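Local atomic coordinates of sensor histidine kinase (Clostridium perfringens, PDB entry 4ONX), a protein that probably senses an extracellular signal through its Cache-type sensor domain and passes it to its own histidine kinase region. Residues T130-Q135 / F146-K151. Numbering follows the deposited sequence.
Sequences TLRWFQ and FIMVGK
The F146 and F134 side chains lie side by side and point the same way. The ring centroids are 5.9 Å apart and the planes meet obliquely, at 47°. F146 CE1 sits at the edge of the F134 ring, near its plane, 4.0 Å from F134 CD2. I147 and Q135 form a hydrogen-bonded antiparallel pair. Q135 N donates to I147 O, and I147 N returns the bond to Q135 O. On the face that carries I147, W133 and Q135, W133 NE1 donates to Q135 OE1 at 3.0 Å, in the carbonyl plane and on a lone pair, with the acceptor in the plane of the indole ring. The Q135 chain bends at its second torsion (chi2 76°), which brings the amide back to the indole edge. M148, a selenomethionine, lays CG over one face of the F134 ring, 3.6 Å from the ring centroid and 16° off the normal. This is a CH-pi contact. The chain then bends. M148 SE lies higher above the same face, a Met-aromatic contact at a distance, and is 3.7 Å from R132 CB. The guanidinium of R132 turns one face to F134 CE1, and its NH1 is hydrogen-bonded to F104 O of the second subunit. V149 pairs with W133 through two backbone bonds. G150 faces R132 in a non-hydrogen-bonded pair, with the CA atoms 4.1 Å apart. K151 O accepts from L131 N at 2.9 Å and, weakly, from T130 OG1. K151 N closes the pair on L131 O, and K151 NZ forms a salt bridge with D78. The contact joins the two strands of the hairpin 129-139 and 142-153 in the Cache-type sheet. Strand 142-153 also pairs with strand 81-86, and 129-139 with a strand of the second subunit. Backbone hydrogen bonds thus fix the register, while CH-pi and Met-aromatic contacts join F134 to M148.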
ATOM      1  N   THR E 130      26.475  13.939  14.338  1.00128.43           N
ATOM      2  CA  THR E 130      25.018  13.895  14.359  1.00122.83           C
ATOM      3  C   THR E 130      24.462  14.403  15.696  1.00123.96           C
ATOM      4  O   THR E 130      24.817  13.913  16.765  1.00126.53           O
ATOM      5  CB  THR E 130      24.499  12.486  13.981  1.00119.76           C
ATOM      6  OG1 THR E 130      23.091  12.402  14.204  1.00115.19           O
ATOM      7  CG2 THR E 130      25.189  11.424  14.789  1.00123.69           C
ATOM      8  N   LEU E 131      23.621  15.430  15.617  1.00121.71           N
ATOM      9  CA  LEU E 131      23.013  16.039  16.797  1.00123.50           C
ATOM     10  C   LEU E 131      21.720  15.344  17.113  1.00119.55           C
ATOM     11  O   LEU E 131      20.837  15.298  16.269  1.00116.88           O
ATOM     12  CB  LEU E 131      22.732  17.525  16.543  1.00124.11           C
ATOM     13  CG  LEU E 131      21.993  18.308  17.635  1.00124.93           C
ATOM     14  CD1 LEU E 131      22.741  18.269  18.964  1.00131.00           C
ATOM     15  CD2 LEU E 131      21.788  19.743  17.187  1.00124.28           C
ATOM     16  N   ARG E 132      21.598  14.822  18.328  1.00122.25           N
ATOM     17  CA  ARG E 132      20.400  14.108  18.715  1.00121.91           C
ATOM     18  C   ARG E 132      19.747  14.670  19.958  1.00124.37           C
ATOM     19  O   ARG E 132      20.392  15.314  20.777  1.00128.75           O
ATOM     20  CB  ARG E 132      20.719  12.640  18.995  1.00125.69           C
ATOM     21  CG  ARG E 132      21.566  11.933  17.943  1.00126.22           C
ATOM     22  CD  ARG E 132      22.990  11.732  18.401  1.00133.08           C
ATOM     23  NE  ARG E 132      23.113  10.548  19.255  1.00137.69           N
ATOM     24  CZ  ARG E 132      23.989  10.415  20.244  1.00145.00           C
ATOM     25  NH1 ARG E 132      24.045   9.279  20.934  1.00149.82           N
ATOM     26  NH2 ARG E 132      24.775  11.425  20.576  1.00149.16           N
ATOM     27  N   TRP E 133      18.454  14.404  20.090  1.00104.81           N
ATOM     28  CA  TRP E 133      17.685  14.812  21.252  1.00106.99           C
ATOM     29  C   TRP E 133      16.945  13.599  21.747  1.00102.59           C
ATOM     30  O   TRP E 133      16.239  12.953  20.983  1.00 98.74           O
ATOM     31  CB  TRP E 133      16.684  15.911  20.911  1.00107.72           C
ATOM     32  CG  TRP E 133      15.693  16.149  22.010  1.00108.63           C
ATOM     33  CD1 TRP E 133      14.444  15.603  22.116  1.00104.95           C
ATOM     34  CD2 TRP E 133      15.879  16.949  23.175  1.00115.35           C
ATOM     35  NE1 TRP E 133      13.835  16.030  23.269  1.00107.10           N
ATOM     36  CE2 TRP E 133      14.697  16.857  23.939  1.00113.59           C
ATOM     37  CE3 TRP E 133      16.927  17.741  23.649  1.00125.21           C
ATOM     38  CZ2 TRP E 133      14.538  17.524  25.149  1.00120.20           C
ATOM     39  CZ3 TRP E 133      16.767  18.408  24.850  1.00131.63           C
ATOM     40  CH2 TRP E 133      15.584  18.295  25.587  1.00129.54           C
ATOM     41  N   PHE E 134      17.112  13.288  23.025  1.00108.63           N
ATOM     42  CA  PHE E 134      16.455  12.142  23.634  1.00109.67           C
ATOM     43  C   PHE E 134      15.294  12.598  24.497  1.00110.48           C
ATOM     44  O   PHE E 134      15.432  13.489  25.322  1.00116.27           O
ATOM     45  CB  PHE E 134      17.446  11.332  24.464  1.00117.53           C
ATOM     46  CG  PHE E 134      18.494  10.625  23.643  1.00122.46           C
ATOM     47  CD1 PHE E 134      19.601  11.307  23.159  1.00127.28           C
ATOM     48  CD2 PHE E 134      18.379   9.266  23.372  1.00122.89           C
ATOM     49  CE1 PHE E 134      20.565  10.654  22.408  1.00128.87           C
ATOM     50  CE2 PHE E 134      19.342   8.609  22.623  1.00124.32           C
ATOM     51  CZ  PHE E 134      20.439   9.305  22.143  1.00125.86           C
ATOM     52  N   GLN E 135      14.161  11.941  24.312  1.00109.90           N
ATOM     53  CA  GLN E 135      12.930  12.274  24.995  1.00116.82           C
ATOM     54  C   GLN E 135      12.314  11.005  25.533  1.00116.72           C
ATOM     55  O   GLN E 135      12.003  10.102  24.758  1.00122.27           O
ATOM     56  CB  GLN E 135      11.969  12.877  23.970  1.00121.79           C
ATOM     57  CG  GLN E 135      10.618  13.319  24.507  1.00125.17           C
ATOM     58  CD  GLN E 135      10.684  14.612  25.280  1.00130.24           C
ATOM     59  OE1 GLN E 135      11.597  15.415  25.094  1.00143.39           O
ATOM     60  NE2 GLN E 135       9.705  14.828  26.143  1.00130.73           N
ATOM     61  N   PHE E 146      11.639   5.592  24.988  1.00109.36           N
ATOM     62  CA  PHE E 146      12.140   6.909  24.657  1.00108.53           C
ATOM     63  C   PHE E 146      12.100   7.138  23.159  1.00103.54           C
ATOM     64  O   PHE E 146      11.950   6.201  22.376  1.00104.19           O
ATOM     65  CB  PHE E 146      13.579   7.099  25.156  1.00112.77           C
ATOM     66  CG  PHE E 146      14.607   6.331  24.371  1.00111.44           C
ATOM     67  CD1 PHE E 146      15.116   6.845  23.181  1.00108.47           C
ATOM     68  CD2 PHE E 146      15.093   5.121  24.835  1.00113.62           C
ATOM     69  CE1 PHE E 146      16.068   6.149  22.460  1.00109.98           C
ATOM     70  CE2 PHE E 146      16.052   4.425  24.119  1.00114.72           C
ATOM     71  CZ  PHE E 146      16.536   4.938  22.928  1.00111.18           C
ATOM     72  N   ILE E 147      12.270   8.398  22.770  1.00 97.86           N
ATOM     73  CA  ILE E 147      12.279   8.775  21.376  1.00 91.15           C
ATOM     74  C   ILE E 147      13.514   9.593  21.138  1.00 88.30           C
ATOM     75  O   ILE E 147      13.813  10.475  21.907  1.00 90.72           O
ATOM     76  CB  ILE E 147      11.044   9.608  21.012  1.00 89.81           C
ATOM     77  CG1 ILE E 147       9.791   8.823  21.374  1.00 92.48           C
ATOM     78  CG2 ILE E 147      11.060   9.974  19.539  1.00 87.83           C
ATOM     79  CD1 ILE E 147       8.511   9.426  20.873  1.00 96.45           C
HETATM   80  N   MSE E 148      14.238   9.284  20.079  1.00 90.31           N
HETATM   81  CA  MSE E 148      15.440  10.025  19.745  1.00 91.23           C
HETATM   82  C   MSE E 148      15.182  10.627  18.402  1.00 89.37           C
HETATM   83  O   MSE E 148      14.593   9.986  17.527  1.00 92.69           O
HETATM   84  CB  MSE E 148      16.642   9.092  19.720  1.00 97.24           C
HETATM   85  CG  MSE E 148      17.958   9.830  19.571  1.00103.50           C
HETATM   86 SE   MSE E 148      18.323  10.165  17.675  0.96118.22          SE
HETATM   87  CE  MSE E 148      18.967   8.335  17.340  1.00125.67           C
ATOM     88  N   VAL E 149      15.583  11.877  18.236  1.00 85.27           N
ATOM     89  CA  VAL E 149      15.409  12.573  16.975  1.00 85.32           C
ATOM     90  C   VAL E 149      16.713  13.283  16.688  1.00 85.36           C
ATOM     91  O   VAL E 149      17.252  13.937  17.570  1.00 87.51           O
ATOM     92  CB  VAL E 149      14.263  13.596  17.050  1.00 85.64           C
ATOM     93  CG1 VAL E 149      14.160  14.382  15.758  1.00 86.73           C
ATOM     94  CG2 VAL E 149      12.945  12.900  17.318  1.00 87.77           C
ATOM     95  N   GLY E 150      17.212  13.182  15.461  1.00 85.94           N
ATOM     96  CA  GLY E 150      18.480  13.812  15.146  1.00 86.77           C
ATOM     97  C   GLY E 150      18.676  14.315  13.736  1.00 89.35           C
ATOM     98  O   GLY E 150      17.916  13.990  12.814  1.00 86.17           O
ATOM     99  N   LYS E 151      19.717  15.119  13.588  1.00 93.23           N
ATOM    100  CA  LYS E 151      20.095  15.683  12.309  1.00102.08           C
ATOM    101  C   LYS E 151      21.552  15.356  12.091  1.00116.94           C
ATOM    102  O   LYS E 151      22.345  15.411  13.027  1.00120.70           O
ATOM    103  CB  LYS E 151      19.927  17.198  12.311  1.00 98.83           C
ATOM    104  CG  LYS E 151      20.322  17.854  10.999  1.00 99.73           C
ATOM    105  CD  LYS E 151      20.283  19.361  11.116  1.00 95.96           C
ATOM    106  CE  LYS E 151      20.711  20.044   9.831  1.00 99.46           C
ATOM    107  NZ  LYS E 151      19.735  19.810   8.736  1.00102.83           N
TER